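PDB 6HLX: AgaA from Rhizobium radiobacter, which serves as the periplasmic substrate-binding protein of an ABC transporter, capturing the opine agropinic acid for import into the bacterium. Local coordinates for residues Gly461-Thr466 / Ser479-Ile485; Lys29-Gly35 / Pro134-Val139. One frame throughout, in Å; residues are numbered along the deposited sequence.

Contact 2 (29-35 with 134-139) comes first along the chain and closes before contact 1 (461-466 with 479-485) opens. Their centres lie about 19 Å apart, yet they meet directly: E481 OE1 of contact 1 forms a salt bridge with R34 NH2 of contact 2 at 3.1 Å, and I480 CG2 packs on A31 CB at 4.0 Å. Contact 1 includes a two-stranded antiparallel ladder (462-463 with 484-485) and packs on the mixed sheet through strands 3-8, 190-195 and 213-214. Contact 2 joins the end of helix 23-32 to the loop between helices 127-131 and 141-146. The C-terminal part of the chain is thus fastened to the C-terminal end of helix 23-32 and the residues just after it.

Contact 1: residues Gly461-Thr466 / Ser479-Ile485; sequences GVTGFT and SIENTKI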
loop_
_atom_site.group_PDB
_atom_site.type_symbol
_atom_site.label_atom_id
_atom_site.label_comp_id
_atom_site.label_asym_id
_atom_site.label_seq_id
_atom_site.Cartn_x
_atom_site.Cartn_y
_atom_site.Cartn_z
ATOM N N GLY A 461 9.309 9.441 25.189
ATOM C CA GLY A 461 10.572 8.724 25.338
ATOM C C GLY A 461 11.004 8.103 24.023
ATOM O O GLY A 461 12.179 7.784 23.837
ATOM N N VAL A 462 10.046 7.915 23.091
ATOM C CA VAL A 462 10.321 7.374 21.754
ATOM C C VAL A 462 10.623 8.557 20.848
ATOM O O VAL A 462 9.869 9.538 20.843
ATOM C CB VAL A 462 9.105 6.575 21.186
ATOM C CG1 VAL A 462 9.321 6.184 19.724
ATOM C CG2 VAL A 462 8.777 5.352 22.041
ATOM N N THR A 463 11.699 8.461 20.059
ATOM C CA THR A 463 12.033 9.475 19.051
ATOM C C THR A 463 12.501 8.762 17.805
ATOM O O THR A 463 12.803 7.576 17.861
ATOM C CB THR A 463 13.143 10.447 19.548
ATOM O OG1 THR A 463 14.312 9.690 19.862
ATOM C CG2 THR A 463 12.716 11.304 20.768
ATOM N N GLY A 464 12.576 9.482 16.692
ATOM C CA GLY A 464 13.126 8.931 15.468
ATOM C C GLY A 464 12.203 8.035 14.677
ATOM O O GLY A 464 12.658 7.441 13.710
ATOM N N PHE A 465 10.935 7.866 15.107
ATOM C CA PHE A 465 9.974 7.112 14.290
ATOM C C PHE A 465 9.220 8.171 13.485
ATOM O O PHE A 465 8.780 9.176 14.055
ATOM C CB PHE A 465 9.001 6.236 15.110
ATOM C CG PHE A 465 8.174 5.335 14.202
ATOM C CD1 PHE A 465 8.702 4.142 13.705
ATOM C CD2 PHE A 465 6.895 5.715 13.794
ATOM C CE1 PHE A 465 7.958 3.334 12.827
ATOM C CE2 PHE A 465 6.152 4.911 12.921
ATOM C CZ PHE A 465 6.686 3.729 12.433
ATOM N N THR A 466 9.061 7.932 12.177
ATOM C CA THR A 466 8.451 8.901 11.275
ATOM C C THR A 466 7.237 8.315 10.587
ATOM O O THR A 466 7.326 7.254 9.961
ATOM C CB THR A 466 9.472 9.335 10.186
ATOM O OG1 THR A 466 10.631 9.871 10.817
ATOM C CG2 THR A 466 8.903 10.408 9.232
ATOM N N SER A 479 11.292 3.607 8.955
ATOM C CA SER A 479 11.893 4.546 9.902
ATOM C C SER A 479 12.313 3.892 11.246
ATOM O O SER A 479 12.941 4.559 12.074
ATOM C CB SER A 479 10.975 5.749 10.122
ATOM O OG SER A 479 9.897 5.423 10.987
ATOM N N ILE A 480 11.973 2.590 11.460
ATOM C CA ILE A 480 12.378 1.908 12.711
ATOM C C ILE A 480 13.916 1.883 12.860
ATOM O O ILE A 480 14.419 1.782 13.972
ATOM C CB ILE A 480 11.749 0.484 12.815
ATOM C CG1 ILE A 480 11.742 -0.063 14.301
ATOM C CG2 ILE A 480 12.395 -0.520 11.842
ATOM C CD1 ILE A 480 10.660 0.616 15.218
ATOM N N GLU A 481 14.659 1.976 11.745
ATOM C CA GLU A 481 16.126 1.964 11.840
ATOM C C GLU A 481 16.687 3.233 12.497
ATOM O O GLU A 481 17.862 3.260 12.858
ATOM C CB GLU A 481 16.771 1.739 10.469
ATOM C CG GLU A 481 16.620 2.898 9.491
ATOM C CD GLU A 481 17.392 2.710 8.196
ATOM O OE1 GLU A 481 18.108 1.695 8.079
ATOM O OE2 GLU A 481 17.295 3.580 7.304
ATOM N N ASN A 482 15.873 4.300 12.574
ATOM C CA ASN A 482 16.276 5.583 13.175
ATOM C C ASN A 482 15.664 5.781 14.553
ATOM O O ASN A 482 15.909 6.802 15.197
ATOM C CB ASN A 482 15.750 6.717 12.300
ATOM C CG ASN A 482 16.255 6.679 10.882
ATOM O OD1 ASN A 482 17.416 6.338 10.619
ATOM N ND2 ASN A 482 15.393 7.053 9.951
ATOM N N THR A 483 14.766 4.882 14.938
ATOM C CA THR A 483 14.012 5.015 16.184
ATOM C C THR A 483 14.893 4.758 17.402
ATOM O O THR A 483 15.733 3.861 17.378
ATOM C CB THR A 483 12.769 4.128 16.114
ATOM O OG1 THR A 483 12.051 4.466 14.903
ATOM C CG2 THR A 483 11.854 4.300 17.341
ATOM N N LYS A 484 14.689 5.549 18.455
ATOM C CA LYS A 484 15.409 5.414 19.731
ATOM C C LYS A 484 14.385 5.453 20.855
ATOM O O LYS A 484 13.305 6.023 20.690
ATOM C CB LYS A 484 16.406 6.573 19.924
ATOM C CG LYS A 484 17.422 6.727 18.796
ATOM C CD LYS A 484 18.463 7.787 19.117
ATOM C CE LYS A 484 19.470 7.900 17.997
ATOM N NZ LYS A 484 20.680 8.681 18.398
ATOM N N ILE A 485 14.729 4.863 22.006
ATOM C CA ILE A 485 13.818 4.868 23.133
ATOM C C ILE A 485 14.654 5.064 24.388
ATOM O O ILE A 485 15.726 4.464 24.534
ATOM C CB ILE A 485 12.928 3.587 23.160
ATOM C CG1 ILE A 485 11.757 3.751 24.143
ATOM C CG2 ILE A 485 13.731 2.280 23.400
ATOM C CD1 ILE A 485 10.669 2.747 23.945
HETATM O O HOH W 1 13.005 8.600 11.286
#
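S479 meets F465 and T466 through one hydroxyl. T466 N donates to S479 OG at 2.9 Å in a nearly straight bond (176° at the hydrogen). With chi1 at 77°, S479 OG sits between its own backbone N and carbonyl carbon, from where it also lies over a face of the F465 ring, off-centre toward the rim and 3.2 Å from F465 CD1. S476 O is a further partner of S479 OG, so two backbone groups grip the hydroxyl while it rests on the ring.

The F465 ring is approached in its plane as well: T483 OG1 stands at the edge, 3.6 Å from F465 CD1. T483 OG1 also donates to S479 O at 3.0 Å, coming from above the carbonyl plane, whereas N482 N reaches that oxygen from the opposite face. Elsewhere F465 makes an edge-to-face contact with Y456 and packs on I213.

Having no side chain in the way, G464 CA comes up to N482 O in a CA-H...O contact; its positive phi also suits glycine. A water 2.7 Å from G464 O donates to it, accepts from N482 ND2 and pairs with T466 OG1, while K185 NZ holds N482 OD1.

On the N-terminal side of G464 the two segments pair as strands. T463 and K484 exchange two backbone bonds, both at 169°, the shorter from K484 N to T463 O at 2.8 Å. Their side chains share one face of the ladder; on the other, I485 CD1 touches V462 CG2 at 3.7 Å. I485 also packs on D212, which shares a zinc ion with H488 and H490 of the C-terminal histidine tag. The register is that of a short antiparallel beta ladder beside the large mixed sheet of the periplasmic binding protein fold.

Contact 2: residues Lys29-Gly35 / Pro134-Val139; sequences KLAIHRG and PESVIV
P134 packs its ring against the branches of L30, with P134 CB 3.8 Å from L30 CD2. At E135 the contact turns ionic: K29 NZ donates to E135 OE2 at 2.8 Å, meeting the oxygen on its anti side and 24° out of the carboxylate plane. Bends at chi3 of K29 (-60°) and chi2 of E135 bring the groups together. T17 O and V19 O also hold K29 NZ, and R26 pairs with E135 OE1.

V137 turns its CB onto the helix end, 3.6 Å from H33 CB, and V137 CG2 reaches the base of the imidazole. I138 N donates to R34 O at 3.0 Å (175°). A water bridges I138 O, H33 ND1 and R34 N, in the plane of the H33 ring at its edge. V139 CG1 lies 3.8 Å from H33 CE1.

R34 NH1 closes the end of helix 23-32, donating to L30 O and H33 O, both near the guanidinium plane. I138 packs on strand 45-55 of the antiparallel sheet, while A31 bonds by backbone to F161 of the mixed sheet: a helix C-terminus joining two sheet regions, consistent with family 5 binding proteins carrying an extra subdomain.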
loop_
_atom_site.group_PDB
_atom_site.type_symbol
_atom_site.label_atom_id
_atom_site.label_comp_id
_atom_site.label_asym_id
_atom_site.label_seq_id
_atom_site.Cartn_x
_atom_site.Cartn_y
_atom_site.Cartn_z
ATOM N N LYS A 29 8.276 -6.488 7.295
ATOM C CA LYS A 29 9.217 -6.664 6.162
ATOM C C LYS A 29 10.209 -5.504 6.060
ATOM O O LYS A 29 11.374 -5.729 5.748
ATOM C CB LYS A 29 8.472 -6.757 4.823
ATOM C CG LYS A 29 7.834 -8.126 4.620
ATOM C CD LYS A 29 7.409 -8.403 3.164
ATOM C CE LYS A 29 6.383 -7.390 2.648
ATOM N NZ LYS A 29 5.756 -7.846 1.367
ATOM N N LEU A 30 9.754 -4.273 6.343
ATOM C CA LEU A 30 10.612 -3.087 6.211
ATOM C C LEU A 30 11.647 -2.942 7.345
ATOM O O LEU A 30 12.571 -2.135 7.241
ATOM C CB LEU A 30 9.773 -1.822 6.008
ATOM C CG LEU A 30 8.988 -1.823 4.691
ATOM C CD1 LEU A 30 7.944 -0.738 4.692
ATOM C CD2 LEU A 30 9.923 -1.738 3.452
ATOM N N ALA A 31 11.544 -3.784 8.369
ATOM C CA ALA A 31 12.560 -3.835 9.419
ATOM C C ALA A 31 13.664 -4.819 8.999
ATOM O O ALA A 31 14.819 -4.627 9.353
ATOM C CB ALA A 31 11.921 -4.328 10.722
ATOM N N ILE A 32 13.292 -5.907 8.319
ATOM C CA ILE A 32 14.197 -7.025 8.000
ATOM C C ILE A 32 14.789 -6.963 6.598
ATOM O O ILE A 32 15.779 -7.649 6.347
ATOM C CB ILE A 32 13.351 -8.329 8.158
ATOM C CG1 ILE A 32 12.962 -8.556 9.643
ATOM C CG2 ILE A 32 14.012 -9.595 7.543
ATOM C CD1 ILE A 32 11.687 -9.571 9.725
ATOM N N HIS A 33 14.140 -6.246 5.677
ATOM C CA HIS A 33 14.553 -6.293 4.275
ATOM C C HIS A 33 14.916 -4.955 3.678
ATOM O O HIS A 33 14.440 -3.926 4.139
ATOM C CB HIS A 33 13.402 -6.903 3.437
ATOM C CG HIS A 33 13.148 -8.357 3.711
ATOM N ND1 HIS A 33 14.070 -9.325 3.373
ATOM C CD2 HIS A 33 12.051 -8.957 4.237
ATOM C CE1 HIS A 33 13.532 -10.477 3.734
ATOM N NE2 HIS A 33 12.306 -10.300 4.252
ATOM N N ARG A 34 15.657 -4.999 2.549
ATOM C CA ARG A 34 16.028 -3.831 1.766
ATOM C C ARG A 34 15.980 -4.200 0.289
ATOM O O ARG A 34 16.251 -5.349 -0.068
ATOM C CB ARG A 34 17.458 -3.362 2.142
ATOM C CG ARG A 34 17.546 -2.576 3.468
ATOM C CD ARG A 34 16.795 -1.254 3.367
ATOM N NE ARG A 34 16.763 -0.471 4.609
ATOM C CZ ARG A 34 15.840 -0.585 5.562
ATOM N NH1 ARG A 34 14.887 -1.514 5.472
ATOM N NH2 ARG A 34 15.873 0.210 6.621
ATOM N N GLY A 35 15.676 -3.207 -0.551
ATOM C CA GLY A 35 15.726 -3.363 -2.004
ATOM C C GLY A 35 16.952 -2.680 -2.569
ATOM O O GLY A 35 17.830 -2.236 -1.813
ATOM N N PRO A 134 7.984 -2.283 -0.873
ATOM C CA PRO A 134 8.389 -3.273 0.155
ATOM C C PRO A 134 8.413 -4.689 -0.464
ATOM O O PRO A 134 9.114 -5.581 0.030
ATOM C CB PRO A 134 7.252 -3.172 1.185
ATOM C CG PRO A 134 6.756 -1.689 1.039
ATOM C CD PRO A 134 6.777 -1.518 -0.466
ATOM N N GLU A 135 7.641 -4.891 -1.566
ATOM C CA GLU A 135 7.567 -6.207 -2.224
ATOM C C GLU A 135 8.714 -6.439 -3.230
ATOM O O GLU A 135 8.817 -7.545 -3.788
ATOM C CB GLU A 135 6.168 -6.407 -2.891
ATOM C CG GLU A 135 5.024 -6.543 -1.874
ATOM C CD GLU A 135 4.771 -5.336 -0.976
ATOM O OE1 GLU A 135 4.774 -4.193 -1.489
ATOM O OE2 GLU A 135 4.590 -5.530 0.250
ATOM N N SER A 136 9.549 -5.405 -3.485
ATOM C CA SER A 136 10.679 -5.487 -4.441
ATOM C C SER A 136 12.041 -5.689 -3.714
ATOM O O SER A 136 13.113 -5.576 -4.319
ATOM C CB SER A 136 10.732 -4.233 -5.327
ATOM O OG SER A 136 9.536 -4.137 -6.089
ATOM N N VAL A 137 11.993 -6.049 -2.422
ATOM C CA VAL A 137 13.209 -6.259 -1.623
ATOM C C VAL A 137 13.969 -7.468 -2.139
ATOM O O VAL A 137 13.373 -8.335 -2.786
ATOM C CB VAL A 137 12.899 -6.356 -0.108
ATOM C CG1 VAL A 137 12.346 -5.018 0.404
ATOM C CG2 VAL A 137 11.924 -7.492 0.177
ATOM N N ILE A 138 15.276 -7.521 -1.845
ATOM C CA ILE A 138 16.166 -8.577 -2.340
ATOM C C ILE A 138 16.434 -9.633 -1.293
ATOM O O ILE A 138 16.794 -9.305 -0.162
ATOM C CB ILE A 138 17.521 -7.974 -2.860
ATOM C CG1 ILE A 138 17.328 -6.789 -3.863
ATOM C CG2 ILE A 138 18.449 -9.064 -3.460
ATOM C CD1 ILE A 138 16.404 -7.131 -5.077
ATOM N N VAL A 139 16.320 -10.898 -1.692
ATOM C CA VAL A 139 16.618 -12.034 -0.816
ATOM C C VAL A 139 17.703 -12.895 -1.498
ATOM O O VAL A 139 17.969 -12.701 -2.693
ATOM C CB VAL A 139 15.350 -12.847 -0.411
ATOM C CG1 VAL A 139 14.364 -11.965 0.349
ATOM C CG2 VAL A 139 14.693 -13.491 -1.621
HETATM O O HOH W 2 16.278 -8.019 2.198
#